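Local coordinates for bifunctional protein PutA (Bdellovibrio bacteriovorus, PDB 5UR2) that probably oxidises L-proline to L-glutamate in two steps, joining an FAD-dependent proline dehydrogenase to an NAD(+)-dependent L-glutamate gamma-semialdehyde dehydrogenase, at residues V11-E16 with V394-R399; I576-L581 with S670-W675. All blocks are in the same frame, centred on the assembly; numbering follows the deposited sequence.

Contact 1 (V11-E16 with V394-R399)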
loop_
_atom_site.group_PDB
_atom_site.type_symbol
_atom_site.label_atom_id
_atom_site.label_comp_id
_atom_site.label_asym_id
_atom_site.label_seq_id
_atom_site.Cartn_x
_atom_site.Cartn_y
_atom_site.Cartn_z
ATOM N N VAL B 11 17.494 35.809 44.517
ATOM C CA VAL B 11 18.108 36.483 43.371
ATOM C C VAL B 11 19.327 37.284 43.811
ATOM O O VAL B 11 20.357 37.300 43.123
ATOM C CB VAL B 11 17.078 37.365 42.640
ATOM C CG1 VAL B 11 17.771 38.297 41.645
ATOM C CG2 VAL B 11 16.083 36.495 41.909
ATOM N N SER B 12 19.229 37.966 44.957
ATOM C CA SER B 12 20.360 38.741 45.468
ATOM C C SER B 12 21.564 37.854 45.762
ATOM O O SER B 12 22.706 38.228 45.466
ATOM C CB SER B 12 19.949 39.519 46.722
ATOM O OG SER B 12 18.941 40.459 46.409
ATOM N N ARG B 13 21.339 36.700 46.396
ATOM C CA ARG B 13 22.455 35.811 46.695
ATOM C C ARG B 13 23.113 35.306 45.417
ATOM O O ARG B 13 24.345 35.226 45.335
ATOM C CB ARG B 13 21.987 34.644 47.561
ATOM C CG ARG B 13 23.100 33.678 47.911
ATOM C CD ARG B 13 24.170 34.399 48.707
ATOM N NE ARG B 13 23.599 35.122 49.837
ATOM C CZ ARG B 13 23.401 34.603 51.044
ATOM N NH1 ARG B 13 23.751 33.345 51.292
ATOM N NH2 ARG B 13 22.862 35.351 52.008
ATOM N N GLY B 14 22.303 34.970 44.406
ATOM C CA GLY B 14 22.861 34.538 43.134
ATOM C C GLY B 14 23.673 35.624 42.453
ATOM O O GLY B 14 24.716 35.350 41.849
ATOM N N GLU B 15 23.228 36.880 42.572
ATOM C CA GLU B 15 23.982 37.984 41.988
ATOM C C GLU B 15 25.337 38.147 42.665
ATOM O O GLU B 15 26.339 38.424 41.993
ATOM C CB GLU B 15 23.174 39.280 42.079
ATOM C CG GLU B 15 21.970 39.323 41.143
ATOM C CD GLU B 15 21.126 40.575 41.333
ATOM O OE1 GLU B 15 21.392 41.325 42.290
ATOM O OE2 GLU B 15 20.202 40.811 40.523
ATOM N N GLU B 16 25.397 37.960 43.990
ATOM C CA GLU B 16 26.684 38.001 44.680
ATOM C C GLU B 16 27.609 36.900 44.188
ATOM O O GLU B 16 28.786 37.154 43.906
ATOM C CB GLU B 16 26.486 37.872 46.188
ATOM C CG GLU B 16 27.791 37.737 46.971
ATOM C CD GLU B 16 27.566 37.448 48.454
ATOM O OE1 GLU B 16 26.395 37.512 48.904
ATOM O OE2 GLU B 16 28.562 37.180 49.167
ATOM N N VAL B 394 33.702 27.775 47.862
ATOM C CA VAL B 394 34.698 27.548 48.907
ATOM C C VAL B 394 35.081 28.865 49.569
ATOM O O VAL B 394 35.202 28.946 50.799
ATOM C CB VAL B 394 35.928 26.823 48.325
ATOM C CG1 VAL B 394 37.019 26.681 49.381
ATOM C CG2 VAL B 394 35.535 25.464 47.764
ATOM N N ASP B 395 35.303 29.911 48.762
ATOM C CA ASP B 395 35.625 31.221 49.326
ATOM C C ASP B 395 34.525 31.709 50.258
ATOM O O ASP B 395 34.811 32.375 51.258
ATOM C CB ASP B 395 35.849 32.254 48.221
ATOM C CG ASP B 395 37.105 31.994 47.404
ATOM O OD1 ASP B 395 38.028 31.309 47.909
ATOM O OD2 ASP B 395 37.168 32.501 46.259
ATOM N N MET B 396 33.268 31.377 49.966
ATOM C CA MET B 396 32.176 31.824 50.820
ATOM C C MET B 396 32.080 31.023 52.110
ATOM O O MET B 396 31.170 31.271 52.913
ATOM C CB MET B 396 30.863 31.769 50.038
ATOM C CG MET B 396 30.822 32.829 48.945
ATOM S SD MET B 396 29.496 32.624 47.758
ATOM C CE MET B 396 28.051 32.979 48.760
ATOM N N GLY B 397 32.981 30.060 52.308
ATOM C CA GLY B 397 33.090 29.331 53.551
ATOM C C GLY B 397 32.349 28.016 53.610
ATOM O O GLY B 397 32.329 27.394 54.675
ATOM N N TYR B 398 31.756 27.564 52.508
ATOM C CA TYR B 398 30.945 26.353 52.526
ATOM C C TYR B 398 31.803 25.126 52.241
ATOM O O TYR B 398 32.843 25.207 51.576
ATOM C CB TYR B 398 29.818 26.445 51.501
ATOM C CG TYR B 398 28.743 27.469 51.817
ATOM C CD1 TYR B 398 27.667 27.155 52.640
ATOM C CD2 TYR B 398 28.793 28.749 51.267
ATOM C CE1 TYR B 398 26.668 28.095 52.913
ATOM C CE2 TYR B 398 27.805 29.697 51.538
ATOM C CZ TYR B 398 26.747 29.366 52.362
ATOM O OH TYR B 398 25.768 30.306 52.628
ATOM N N ARG B 399 31.341 23.980 52.735
ATOM C CA ARG B 399 32.018 22.710 52.507
ATOM C C ARG B 399 31.677 22.178 51.113
ATOM O O ARG B 399 30.501 21.966 50.794
ATOM C CB ARG B 399 31.617 21.708 53.581
ATOM C CG ARG B 399 32.341 20.387 53.458
ATOM C CD ARG B 399 32.249 19.572 54.738
ATOM N NE ARG B 399 30.898 19.093 55.000
ATOM C CZ ARG B 399 30.054 19.668 55.851
ATOM N NH1 ARG B 399 30.421 20.750 56.527
ATOM N NH2 ARG B 399 28.849 19.148 56.034
#

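Contact 2 (I576-L581 with S670-W675)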
loop_
_atom_site.group_PDB
_atom_site.type_symbol
_atom_site.label_atom_id
_atom_site.label_comp_id
_atom_site.label_asym_id
_atom_site.label_seq_id
_atom_site.Cartn_x
_atom_site.Cartn_y
_atom_site.Cartn_z
ATOM N N ILE B 576 -1.017 -15.755 30.946
ATOM C CA ILE B 576 0.398 -15.998 31.217
ATOM C C ILE B 576 0.577 -17.329 31.926
ATOM O O ILE B 576 1.395 -18.168 31.524
ATOM C CB ILE B 576 1.006 -14.853 32.045
ATOM C CG1 ILE B 576 1.079 -13.582 31.216
ATOM C CG2 ILE B 576 2.391 -15.243 32.552
ATOM C CD1 ILE B 576 1.507 -12.355 32.018
ATOM N N ALA B 577 -0.203 -17.547 32.984
ATOM C CA ALA B 577 -0.023 -18.749 33.789
ATOM C C ALA B 577 -0.139 -20.009 32.938
ATOM O O ALA B 577 0.650 -20.948 33.107
ATOM C CB ALA B 577 -1.028 -18.771 34.944
ATOM N N THR B 578 -1.076 -20.024 31.980
ATOM C CA THR B 578 -1.235 -21.204 31.130
ATOM C C THR B 578 0.034 -21.485 30.330
ATOM O O THR B 578 0.446 -22.646 30.170
ATOM C CB THR B 578 -2.415 -21.027 30.177
ATOM O OG1 THR B 578 -3.576 -20.673 30.924
ATOM C CG2 THR B 578 -2.677 -22.354 29.376
ATOM N N GLN B 579 0.637 -20.436 29.786
ATOM C CA GLN B 579 1.860 -20.599 29.012
ATOM C C GLN B 579 3.031 -20.991 29.901
ATOM O O GLN B 579 3.891 -21.781 29.491
ATOM C CB GLN B 579 2.170 -19.316 28.252
ATOM C CG GLN B 579 1.059 -18.893 27.347
ATOM C CD GLN B 579 1.562 -17.971 26.271
ATOM O OE1 GLN B 579 2.773 -17.839 26.087
ATOM N NE2 GLN B 579 0.646 -17.313 25.564
ATOM N N VAL B 580 3.097 -20.445 31.113
ATOM C CA VAL B 580 4.161 -20.849 32.031
ATOM C C VAL B 580 4.090 -22.352 32.294
ATOM O O VAL B 580 5.099 -23.063 32.209
ATOM C CB VAL B 580 4.077 -20.043 33.341
ATOM C CG1 VAL B 580 4.957 -20.675 34.425
ATOM C CG2 VAL B 580 4.498 -18.612 33.077
ATOM N N LEU B 581 2.891 -22.864 32.568
ATOM C CA LEU B 581 2.768 -24.255 33.006
ATOM C C LEU B 581 2.766 -25.244 31.838
ATOM O O LEU B 581 3.400 -26.299 31.932
ATOM C CB LEU B 581 1.501 -24.428 33.855
ATOM C CG LEU B 581 1.457 -23.704 35.208
ATOM C CD1 LEU B 581 0.089 -23.806 35.825
ATOM C CD2 LEU B 581 2.483 -24.345 36.141
ATOM N N SER B 670 0.744 -27.363 22.991
ATOM C CA SER B 670 0.221 -26.100 23.482
ATOM C C SER B 670 -1.285 -25.966 23.233
ATOM O O SER B 670 -1.796 -24.853 23.053
ATOM C CB SER B 670 1.003 -24.935 22.863
ATOM O OG SER B 670 0.961 -24.962 21.447
ATOM N N THR B 671 -2.025 -27.075 23.300
ATOM C CA THR B 671 -3.460 -27.012 23.036
ATOM C C THR B 671 -4.253 -26.452 24.216
ATOM O O THR B 671 -5.309 -25.845 24.007
ATOM C CB THR B 671 -3.961 -28.391 22.615
ATOM O OG1 THR B 671 -3.306 -28.764 21.395
ATOM C CG2 THR B 671 -5.475 -28.386 22.402
ATOM N N VAL B 672 -3.772 -26.598 25.450
ATOM C CA VAL B 672 -4.432 -25.895 26.556
ATOM C C VAL B 672 -4.397 -24.385 26.330
ATOM O O VAL B 672 -5.390 -23.683 26.567
ATOM C CB VAL B 672 -3.805 -26.281 27.910
ATOM C CG1 VAL B 672 -4.478 -25.531 29.032
ATOM C CG2 VAL B 672 -3.934 -27.764 28.141
ATOM N N VAL B 673 -3.274 -23.858 25.833
ATOM C CA VAL B 673 -3.231 -22.430 25.506
ATOM C C VAL B 673 -4.271 -22.103 24.444
ATOM O O VAL B 673 -5.036 -21.135 24.562
ATOM C CB VAL B 673 -1.818 -22.017 25.049
ATOM C CG1 VAL B 673 -1.812 -20.578 24.498
ATOM C CG2 VAL B 673 -0.833 -22.130 26.199
ATOM N N ALA B 674 -4.314 -22.912 23.388
ATOM C CA ALA B 674 -5.223 -22.634 22.278
ATOM C C ALA B 674 -6.680 -22.807 22.689
ATOM O O ALA B 674 -7.568 -22.136 22.147
ATOM C CB ALA B 674 -4.873 -23.524 21.096
ATOM N N TRP B 675 -6.939 -23.730 23.613
ATOM C CA TRP B 675 -8.271 -23.874 24.186
ATOM C C TRP B 675 -8.713 -22.572 24.837
ATOM O O TRP B 675 -9.840 -22.109 24.618
ATOM C CB TRP B 675 -8.238 -25.046 25.165
ATOM C CG TRP B 675 -9.369 -25.239 26.143
ATOM C CD1 TRP B 675 -9.318 -25.034 27.494
ATOM C CD2 TRP B 675 -10.675 -25.768 25.867
ATOM N NE1 TRP B 675 -10.517 -25.389 28.077
ATOM C CE2 TRP B 675 -11.366 -25.840 27.099
ATOM C CE3 TRP B 675 -11.330 -26.182 24.698
ATOM C CZ2 TRP B 675 -12.686 -26.294 27.191
ATOM C CZ3 TRP B 675 -12.639 -26.641 24.793
ATOM C CH2 TRP B 675 -13.306 -26.684 26.032
#

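Contact 1 (V11-E16 with V394-R399)
Met396 and Tyr398 meet Arg13 of helix 6-22 where helix 387-395, the last helix before strand 400-406 of the proline dehydrogenase barrel, ends in a Schellman motif. Met396 carries the larger share of the contact. Its side chain slides past that of Arg13 in the opposite direction, and a bend about the CG-SD bond (chi3 69°) turns the terminal methyl onto the aliphatic part of the arginine, with Met396 CE 4.1 Å from Arg13 CD. The same methyl also reaches the carboxylate of Glu16, 4.3 Å from Met396 CE to Glu16 OE2, and the side chain continues onto Ile17 and Arg20 of helix 6-22. Gly397 has a positive phi (95°), and its N bonds back to Val394 O at 2.9 Å; this ends the helix and turns the chain into strand 400-406. Tyr398 then brings its hydroxyl up to Arg13, while its ring packs on Met364 of helix 357-369 and edge-to-face with Phe379. The hydroxyl lies at the edge of the Arg13 guanidinium, near that plane, while ring and guanidinium are tilted by 38°. The main partner of Arg13 NH1 is Glu368, in a salt bridge; Arg13 NE is in a long ion pair with Glu16 OE1, which lies well out of the guanidinium plane. Tyr398 OH stays 3.9 Å from Arg13 NH1, a contact rather than a bond.

Contact 2 (I576-L581 with S670-W675)
The carboxylate of Glu582 accepts two backbone N-H groups from the first turn of helix 671-684, Val672 N at OE2 and Val673 N at OE1, and so joins that turn to helix 572-583, whose Thr578 packs on both valines and whose Gln579 packs on Val673. The short helical segments run nearly antiparallel, at 167°, with axes 9.3 Å apart. Thr578 leads the packing with its methyl: CG2 lies anti to the backbone N and projects to the valines, 3.7 Å from Val672 CG1 and also 3.7 Å from Val673 CG2. Its hydroxyl is turned back into its own helix, where OG1 bonds to Lys574 O. Gln579 contributes its aliphatic stem, crossing Val673 at about a right angle with Gln579 CG 3.9 Å from Val673 CG2; its amide nitrogen NE2 bonds to Asp593 OD2 of helix 587-611. Helix 671-684 is the crossover between parallel strands 661-665 and 691-693, a beta-alpha-beta unit of the Rossmann-like half of the aldehyde dehydrogenase fold. Methyl and methylene groups thus make the side-chain interface, while the negative charge of Glu582 probably suits the positive end of the helix dipole as well as its N-H groups.

How the contacts relate
From the N terminus, helix 6-22 comes first, and contact 1 closes when the chain returns to it after 377 intervening residues, having passed through the rest of the N-terminal domain and most of the proline dehydrogenase barrel. Only after that does contact 2 open; it closes across 88 intervening residues, within the aldehyde dehydrogenase part. The two loops therefore stand in series, neither nested nor crossed. Contact 1 joins two sequence families, fastening the N-terminal helix to the outside of the barrel, whereas contact 2 ties helix 572-583 to helix 671-684 within one family. Their centres lie 65 Å apart, on opposite sides of the chain's centre, and nearest atoms remain about 48 Å apart.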